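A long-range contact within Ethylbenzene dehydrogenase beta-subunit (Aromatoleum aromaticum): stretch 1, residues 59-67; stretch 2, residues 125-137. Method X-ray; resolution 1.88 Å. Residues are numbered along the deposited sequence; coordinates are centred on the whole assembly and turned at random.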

# COMPACT_ATOMS: atom_id res chain seq x y z
N TYR B 59 6.20 -5.04 15.37
CA TYR B 59 6.74 -5.57 16.62
C TYR B 59 7.57 -6.83 16.35
O TYR B 59 7.14 -7.66 15.50
CB TYR B 59 5.61 -5.84 17.65
CG TYR B 59 6.22 -6.06 19.01
CD1 TYR B 59 6.38 -5.00 19.89
CD2 TYR B 59 6.78 -7.28 19.34
CE1 TYR B 59 7.02 -5.16 21.10
CE2 TYR B 59 7.38 -7.47 20.57
CZ TYR B 59 7.53 -6.38 21.43
OH TYR B 59 8.15 -6.53 22.64
N PRO B 60 8.75 -6.98 17.04
CA PRO B 60 9.49 -6.01 17.87
C PRO B 60 9.74 -4.71 17.16
O PRO B 60 9.99 -4.69 15.91
CB PRO B 60 10.86 -6.67 18.07
CG PRO B 60 10.63 -8.08 17.87
CD PRO B 60 9.39 -8.29 17.10
N GLY B 61 9.69 -3.63 17.93
CA GLY B 61 9.98 -2.30 17.40
C GLY B 61 9.92 -1.32 18.56
O GLY B 61 9.72 -1.72 19.71
N LYS B 62 10.10 -0.04 18.26
CA LYS B 62 10.08 1.00 19.29
C LYS B 62 8.64 1.42 19.65
O LYS B 62 8.40 2.03 20.68
CB LYS B 62 10.92 2.20 18.88
CG LYS B 62 12.42 1.87 18.80
CD LYS B 62 13.25 3.06 18.52
CE LYS B 62 14.71 2.71 18.25
NZ LYS B 62 15.39 4.02 18.05
N GLY B 63 7.68 1.01 18.81
CA GLY B 63 6.29 1.31 19.02
C GLY B 63 5.99 2.77 18.78
O GLY B 63 6.73 3.49 18.09
N TYR B 64 4.85 3.18 19.31
CA TYR B 64 4.32 4.49 19.06
C TYR B 64 3.62 4.98 20.31
O TYR B 64 2.80 4.28 20.83
CB TYR B 64 3.32 4.49 17.92
CG TYR B 64 2.73 5.87 17.72
CD1 TYR B 64 3.41 6.82 17.02
CD2 TYR B 64 1.56 6.25 18.34
CE1 TYR B 64 2.92 8.08 16.83
CE2 TYR B 64 1.05 7.51 18.17
CZ TYR B 64 1.73 8.44 17.43
OH TYR B 64 1.21 9.72 17.29
N PRO B 65 3.96 6.17 20.82
CA PRO B 65 5.11 6.93 20.43
C PRO B 65 6.36 6.10 20.66
O PRO B 65 6.32 5.09 21.39
CB PRO B 65 5.10 8.13 21.36
CG PRO B 65 3.70 8.23 21.82
CD PRO B 65 3.14 6.87 21.82
N ARG B 66 7.44 6.54 20.04
CA ARG B 66 8.75 5.94 20.21
C ARG B 66 9.09 5.66 21.67
O ARG B 66 9.08 6.54 22.51
CB ARG B 66 9.80 6.87 19.63
CG ARG B 66 11.21 6.26 19.60
CD ARG B 66 12.18 7.12 18.84
NE ARG B 66 12.24 8.51 19.27
CZ ARG B 66 13.12 9.40 18.82
NH1 ARG B 66 14.06 9.06 17.93
NH2 ARG B 66 13.10 10.64 19.29
N ASP B 67 9.43 4.40 21.92
CA ASP B 67 9.89 3.91 23.19
C ASP B 67 8.87 4.20 24.26
O ASP B 67 9.25 4.44 25.37
CB ASP B 67 11.27 4.49 23.53
CG ASP B 67 12.39 3.86 22.69
OD1 ASP B 67 12.20 2.75 22.20
OD2 ASP B 67 13.45 4.48 22.55
N ALA B 125 15.21 11.79 11.23
CA ALA B 125 15.93 10.57 11.51
C ALA B 125 15.01 9.59 12.24
O ALA B 125 15.44 8.52 12.71
CB ALA B 125 17.21 10.89 12.34
N TRP B 126 13.74 10.00 12.38
CA TRP B 126 12.71 9.18 12.92
C TRP B 126 11.38 9.77 12.46
O TRP B 126 11.31 10.91 11.97
CB TRP B 126 12.79 9.14 14.44
CG TRP B 126 11.77 8.27 15.05
CD1 TRP B 126 10.60 8.66 15.63
CD2 TRP B 126 11.80 6.83 15.12
NE1 TRP B 126 9.90 7.56 16.08
CE2 TRP B 126 10.60 6.43 15.75
CE3 TRP B 126 12.70 5.85 14.70
CZ2 TRP B 126 10.31 5.11 15.96
CZ3 TRP B 126 12.42 4.55 14.96
CH2 TRP B 126 11.24 4.18 15.58
N GLY B 127 10.35 8.96 12.56
CA GLY B 127 8.99 9.39 12.35
C GLY B 127 8.04 8.24 12.63
O GLY B 127 8.45 7.12 12.98
N TYR B 128 6.76 8.51 12.42
CA TYR B 128 5.72 7.50 12.59
C TYR B 128 6.09 6.28 11.75
O TYR B 128 6.38 6.42 10.55
CB TYR B 128 4.38 8.06 12.11
CG TYR B 128 3.29 7.02 12.20
CD1 TYR B 128 2.85 6.57 13.42
CD2 TYR B 128 2.81 6.40 11.07
CE1 TYR B 128 1.87 5.56 13.51
CE2 TYR B 128 1.83 5.41 11.13
CZ TYR B 128 1.39 4.97 12.36
OH TYR B 128 0.43 4.00 12.42
N ASN B 129 6.10 5.10 12.37
CA ASN B 129 6.27 3.84 11.66
C ASN B 129 7.61 3.75 10.94
O ASN B 129 7.76 3.09 9.92
CB ASN B 129 5.11 3.64 10.67
CG ASN B 129 4.97 2.21 10.24
OD1 ASN B 129 5.34 1.31 10.99
ND2 ASN B 129 4.47 1.97 9.02
N TRP B 130 8.61 4.41 11.52
CA TRP B 130 9.95 4.50 10.88
C TRP B 130 10.58 3.11 10.85
O TRP B 130 11.34 2.78 9.90
CB TRP B 130 10.82 5.42 11.72
CG TRP B 130 12.14 5.71 11.18
CD1 TRP B 130 13.29 5.06 11.44
CD2 TRP B 130 12.47 6.79 10.30
NE1 TRP B 130 14.33 5.67 10.76
CE2 TRP B 130 13.84 6.72 10.05
CE3 TRP B 130 11.73 7.81 9.70
CZ2 TRP B 130 14.51 7.64 9.22
CZ3 TRP B 130 12.37 8.67 8.80
CH2 TRP B 130 13.74 8.60 8.60
N ASP B 131 10.29 2.31 11.88
CA ASP B 131 10.87 0.96 12.01
C ASP B 131 9.99 -0.14 11.44
O ASP B 131 10.10 -1.34 11.79
CB ASP B 131 11.40 0.64 13.42
CG ASP B 131 10.34 0.70 14.51
OD1 ASP B 131 9.16 1.02 14.24
OD2 ASP B 131 10.74 0.41 15.65
N GLU B 132 9.18 0.27 10.47
CA GLU B 132 8.34 -0.61 9.72
C GLU B 132 9.11 -1.80 9.15
O GLU B 132 10.17 -1.64 8.54
CB GLU B 132 7.67 0.17 8.60
CG GLU B 132 6.55 -0.58 7.87
CD GLU B 132 5.86 0.27 6.85
OE1 GLU B 132 6.53 1.16 6.27
OE2 GLU B 132 4.68 0.03 6.59
N ASP B 133 8.52 -2.98 9.33
CA ASP B 133 8.96 -4.23 8.67
C ASP B 133 10.33 -4.67 9.15
O ASP B 133 10.98 -5.46 8.49
CB ASP B 133 8.95 -4.10 7.12
CG ASP B 133 7.56 -4.32 6.50
OD1 ASP B 133 6.54 -4.29 7.25
OD2 ASP B 133 7.49 -4.54 5.25
N GLN B 134 10.76 -4.21 10.32
CA GLN B 134 12.08 -4.54 10.77
C GLN B 134 12.01 -5.68 11.76
O GLN B 134 12.55 -6.76 11.48
CB GLN B 134 12.82 -3.32 11.30
CG GLN B 134 13.12 -2.35 10.18
CD GLN B 134 13.63 -1.00 10.65
OE1 GLN B 134 13.19 0.03 10.18
NE2 GLN B 134 14.62 -1.02 11.49
N GLY B 135 11.36 -5.48 12.90
CA GLY B 135 11.15 -6.61 13.79
C GLY B 135 12.38 -7.14 14.48
O GLY B 135 13.32 -6.39 14.75
N GLY B 136 12.38 -8.44 14.77
CA GLY B 136 13.41 -9.05 15.58
C GLY B 136 13.79 -10.42 15.08
O GLY B 136 13.43 -10.80 13.94
N GLY B 137 14.58 -11.08 15.90
CA GLY B 137 15.05 -12.43 15.65
C GLY B 137 16.33 -12.34 14.88
O GLY B 137 16.89 -11.25 14.70
O HOH W 1 10.50 -3.03 13.88
O HOH W 2 7.74 -0.31 16.18
O HOH W 3 6.36 5.05 15.42
O HOH W 4 7.73 2.95 15.54

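The two stretches, at least 60 residues apart in sequence wherever they touch, bury 475 Å² between them without pairing as regular strands; one direct hydrogen bond, two aromatic contacts and four waters join them. W126 makes the largest contribution. Its CA-to-CB bond points toward stretch 1, and the indole receives the side chain of R66 over one face: R66 CD lies 3.5 Å from W126 CE2, and the guanidinium lies flat on the ring at a planar angle of 22°, with R66 CZ 4.4 Å from the centroid of the five-membered ring. Arginine suits this place because its methylene and its cation can both use the indole π surface. The aliphatic part of K62 also packs here, with CD 3.7 Å from W126 CH2.

Y128 starts sideways, but its ring reaches Y64, presenting an edge to the face of that ring with the planes at 79° and Y64 CD1 3.7 Å from Y128 CD1. Both residues are buried, and both hydroxyls are hydrogen-bonded elsewhere in the structure. Next along the chain, N129 N donates to water 3, which in turn donates to G63 O.

D131, with chi1 in the p well, directs its carboxylate at the backbone of stretch 1. K62 N donates to D131 OD2 at 2.7 Å and a nearly linear 169°, while D131 OD1 lies 2.7 Å from the oxygens of water 2 and water 4; water 2 accepts from G63 N, and the oxygen of water 4 lies 2.8 Å from G63 O. G61 CA passes 3.3 Å from D131 OD2, and a CB on G61 would clash with that oxygen.

At the glycines the backbones themselves meet. Water 1 accepts from G135 N and donates to P60 O and D131 O, and G135 CA makes a CA-H...O contact of 3.1 Å to P60 O. The positive phi of G135 favours glycine. At G136, whose N lies 3.6 Å from P60 CG, a CB would strike the proline ring.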